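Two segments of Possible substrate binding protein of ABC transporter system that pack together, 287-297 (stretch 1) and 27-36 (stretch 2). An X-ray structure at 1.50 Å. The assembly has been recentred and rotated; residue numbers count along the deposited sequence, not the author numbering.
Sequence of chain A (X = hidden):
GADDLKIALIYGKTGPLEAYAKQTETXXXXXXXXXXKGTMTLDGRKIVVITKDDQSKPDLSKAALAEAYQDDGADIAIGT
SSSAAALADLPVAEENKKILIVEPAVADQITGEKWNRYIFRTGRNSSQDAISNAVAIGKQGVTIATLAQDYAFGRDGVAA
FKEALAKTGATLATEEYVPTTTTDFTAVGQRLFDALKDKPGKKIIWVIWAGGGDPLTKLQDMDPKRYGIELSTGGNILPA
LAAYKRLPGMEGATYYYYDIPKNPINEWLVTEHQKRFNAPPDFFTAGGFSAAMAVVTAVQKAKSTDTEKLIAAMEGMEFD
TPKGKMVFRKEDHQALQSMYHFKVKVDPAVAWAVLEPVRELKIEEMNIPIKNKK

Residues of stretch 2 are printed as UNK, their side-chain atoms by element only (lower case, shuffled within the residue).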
# COMPACT_ATOMS: atom_id res chain seq x y z
N GLY A 287 -3.86 -0.72 7.31
CA GLY A 287 -2.68 -1.57 7.33
C GLY A 287 -2.21 -2.00 8.70
O GLY A 287 -1.83 -3.16 8.91
N GLY A 288 -2.29 -1.11 9.68
CA GLY A 288 -1.92 -1.49 11.04
C GLY A 288 -2.85 -2.55 11.57
O GLY A 288 -2.43 -3.47 12.26
N PHE A 289 -4.12 -2.42 11.23
CA PHE A 289 -5.15 -3.40 11.62
C PHE A 289 -4.84 -4.73 10.98
O PHE A 289 -4.93 -5.80 11.61
CB PHE A 289 -6.54 -2.86 11.19
CG PHE A 289 -7.73 -3.47 11.88
CD1 PHE A 289 -8.02 -4.81 11.76
CD2 PHE A 289 -8.62 -2.67 12.57
CE1 PHE A 289 -9.19 -5.37 12.36
CE2 PHE A 289 -9.77 -3.16 13.15
CZ PHE A 289 -10.05 -4.52 13.03
N SER A 290 -4.49 -4.71 9.69
CA SER A 290 -4.13 -5.92 8.98
C SER A 290 -2.94 -6.63 9.62
O SER A 290 -2.94 -7.88 9.74
CB SER A 290 -3.86 -5.62 7.51
OG SER A 290 -5.02 -5.03 6.93
N ALA A 291 -1.92 -5.87 10.00
CA ALA A 291 -0.79 -6.45 10.70
C ALA A 291 -1.19 -7.09 12.04
O ALA A 291 -0.68 -8.19 12.37
CB ALA A 291 0.32 -5.43 10.91
N ALA A 292 -2.09 -6.46 12.77
CA ALA A 292 -2.58 -7.01 14.02
C ALA A 292 -3.19 -8.36 13.77
O ALA A 292 -2.98 -9.33 14.52
CB ALA A 292 -3.62 -6.02 14.69
N MSE A 293 -4.06 -8.41 12.76
CA MSE A 293 -4.75 -9.63 12.45
C MSE A 293 -3.81 -10.75 12.00
O MSE A 293 -3.99 -11.92 12.35
CB MSE A 293 -5.82 -9.40 11.38
CG MSE A 293 -6.95 -8.56 11.82
SE MSE A 293 -8.07 -9.24 13.22
CE MSE A 293 -8.80 -10.76 12.30
N ALA A 294 -2.79 -10.39 11.22
CA ALA A 294 -1.77 -11.36 10.83
C ALA A 294 -1.08 -11.97 12.07
O ALA A 294 -0.91 -13.18 12.16
CB ALA A 294 -0.75 -10.71 9.93
N VAL A 295 -0.68 -11.13 13.02
CA VAL A 295 0.03 -11.62 14.23
C VAL A 295 -0.87 -12.54 15.04
O VAL A 295 -0.45 -13.64 15.42
CB VAL A 295 0.56 -10.45 15.11
CG1 VAL A 295 1.10 -11.01 16.47
CG2 VAL A 295 1.63 -9.64 14.39
N VAL A 296 -2.11 -12.14 15.31
CA VAL A 296 -2.98 -12.94 16.15
C VAL A 296 -3.30 -14.27 15.46
O VAL A 296 -3.28 -15.32 16.09
CB VAL A 296 -4.25 -12.17 16.53
CG1 VAL A 296 -5.28 -13.12 17.18
CG2 VAL A 296 -3.89 -11.00 17.45
N THR A 297 -3.58 -14.24 14.15
CA THR A 297 -3.92 -15.44 13.40
C THR A 297 -2.70 -16.40 13.39
O THR A 297 -2.88 -17.62 13.60
CB THR A 297 -4.33 -15.05 12.00
OG1 THR A 297 -5.45 -14.15 12.08
CG2 THR A 297 -4.72 -16.27 11.18
N UNK A 27 -4.39 1.75 14.11
CA UNK A 27 -4.90 0.54 13.44
C UNK A 27 -4.45 -0.72 14.14
O UNK A 27 -5.22 -1.70 14.29
N UNK A 28 -3.17 -0.76 14.53
CA UNK A 28 -2.65 -1.92 15.26
C UNK A 28 -3.45 -2.14 16.56
O UNK A 28 -3.89 -3.27 16.85
c UNK A 28 -0.50 -2.82 16.41
c UNK A 28 -0.56 -4.20 15.72
c UNK A 28 -1.16 -1.71 15.58
c UNK A 28 0.96 -2.40 16.80
N UNK A 29 -3.71 -1.08 17.33
CA UNK A 29 -4.39 -1.27 18.61
C UNK A 29 -5.82 -1.66 18.42
O UNK A 29 -6.31 -2.52 19.13
c UNK A 29 -2.85 0.35 19.81
se UNK A 29 -1.66 -1.09 20.35
c UNK A 29 -4.28 -0.02 19.48
c UNK A 29 -2.42 -1.46 22.05
N UNK A 30 -6.49 -1.04 17.45
CA UNK A 30 -7.89 -1.39 17.15
C UNK A 30 -8.01 -2.81 16.59
O UNK A 30 -8.98 -3.52 16.89
c UNK A 30 -11.39 1.42 15.76
c UNK A 30 -8.51 -0.37 16.18
c UNK A 30 -8.76 0.93 16.88
se UNK A 30 -9.66 2.24 15.78
N UNK A 31 -7.05 -3.23 15.77
CA UNK A 31 -7.05 -4.59 15.29
C UNK A 31 -6.86 -5.66 16.36
O UNK A 31 -7.51 -6.71 16.33
N UNK A 32 -5.97 -5.37 17.32
CA UNK A 32 -5.75 -6.30 18.43
C UNK A 32 -7.00 -6.34 19.33
O UNK A 32 -7.39 -7.40 19.84
c UNK A 32 -2.02 -5.39 19.32
c UNK A 32 -3.16 -6.01 18.49
c UNK A 32 -2.82 -7.51 18.18
c UNK A 32 -4.51 -5.90 19.22
N UNK A 33 -7.60 -5.18 19.54
CA UNK A 33 -8.87 -5.08 20.26
C UNK A 33 -9.95 -5.96 19.56
O UNK A 33 -10.64 -6.78 20.19
o UNK A 33 -10.47 -1.13 20.32
c UNK A 33 -9.30 -3.61 20.33
c UNK A 33 -10.75 -3.45 20.82
c UNK A 33 -11.25 -2.01 20.74
o UNK A 33 -12.44 -1.78 21.09
N UNK A 34 -10.09 -5.78 18.25
CA UNK A 34 -11.09 -6.56 17.49
C UNK A 34 -10.81 -8.06 17.63
O UNK A 34 -11.74 -8.85 17.91
c UNK A 34 -14.30 -7.05 14.27
c UNK A 34 -11.09 -6.14 16.02
c UNK A 34 -11.75 -8.08 14.54
c UNK A 34 -12.10 -6.90 15.19
c UNK A 34 -12.72 -8.79 13.79
c UNK A 34 -13.37 -6.40 15.02
c UNK A 34 -14.00 -8.24 13.68
o UNK A 34 -15.01 -8.84 12.95
N UNK A 35 -9.56 -8.45 17.41
CA UNK A 35 -9.17 -9.89 17.34
C UNK A 35 -9.40 -10.58 18.64
O UNK A 35 -9.65 -11.79 18.64
c UNK A 35 -7.72 -10.02 16.94
N UNK A 36 -9.30 -9.85 19.75
CA UNK A 36 -9.38 -10.42 21.10
C UNK A 36 -10.67 -10.08 21.81
O UNK A 36 -10.81 -10.33 23.02
c UNK A 36 -8.18 -9.94 21.97
o UNK A 36 -8.25 -8.51 22.20
c UNK A 36 -6.85 -10.32 21.32

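Position 27 has backbone atoms alone. Its O lies 3.2 Å from Phe289 CA, a CA-H...O contact, and its C lies 3.5 Å from Gly288 C. An ideal CB would sit 3.0 Å from Phe289 N, which is tight. It is Gly27.

Position 28 carries four carbons, forked at the second, and one branch tip lies 3.7 Å from Ala292 CB. Four carbons forked there make Leu28, with chi1 t and chi2 p; its CA also approaches Gly288 O at 3.4 Å.

Position 29 has an unbranched chain of two carbons, selenium and a carbon, its CA-to-CB bond pointing away and no atom touching stretch 1. This is Met29, as selenomethionine.

Position 30 repeats that composition, but its CB comes 4.3 Å from Phe289 CD2 before the chain leads away. It is Met30, also selenomethionine.

Position 31 again has no side-chain atom. Its CA stands 3.4 Å from the centroid of the Phe289 ring, almost on the ring normal, and an ideal CB would fall 2.7 Å from Ala292 CB, a clash. It is Gly31.

Position 32 has four carbons forked at the second. The fork atom is 3.8 Å from Ala292 CB, and one tip is 3.7 Å from Val296 CG2. It is Leu32, chi1 m and chi2 t.

Position 33 has three carbons, the third carrying two oxygens, and touches nothing on stretch 1. This carboxylate is Glu33, hydrogen-bonded elsewhere in the structure.

Position 34 has one carbon, then a six-carbon ring bearing an oxygen. Its CB packs 3.6 Å from Phe289 CZ, and a ring carbon lies 4.1 Å from Met293 SE. A phenol makes it Tyr34.

Position 35 has a single carbon, CB, 3.8 Å from Met293 SE and 4.0 Å from Val296 CG1. It is Ala35.

Position 36 has a carbon carrying one oxygen and one carbon, with no close contact to stretch 1. It is Thr36, the first residue to leave helical phi/psi; its OG1 donates to Leu32 O at 2.7 Å.

The rule is proximity bought with small residues. Gly288, Gly27 and Gly31 let the helix axes approach to 6.6 Å, crossing at -42°, with Gly288 CA and Leu28 CA 4.3 Å apart. Phe289 is the knob, seated among Gly27, Met30, Gly31 and Tyr34. Farther along, Ala292, Met293 and Val296 meet Leu32, Tyr34 and Ala35 in apolar packing. No hydrogen bond crosses; each helix keeps its own backbone bonds, and shape carries the fit.

Stretch 2 (27-36) GLMMGLEYAT
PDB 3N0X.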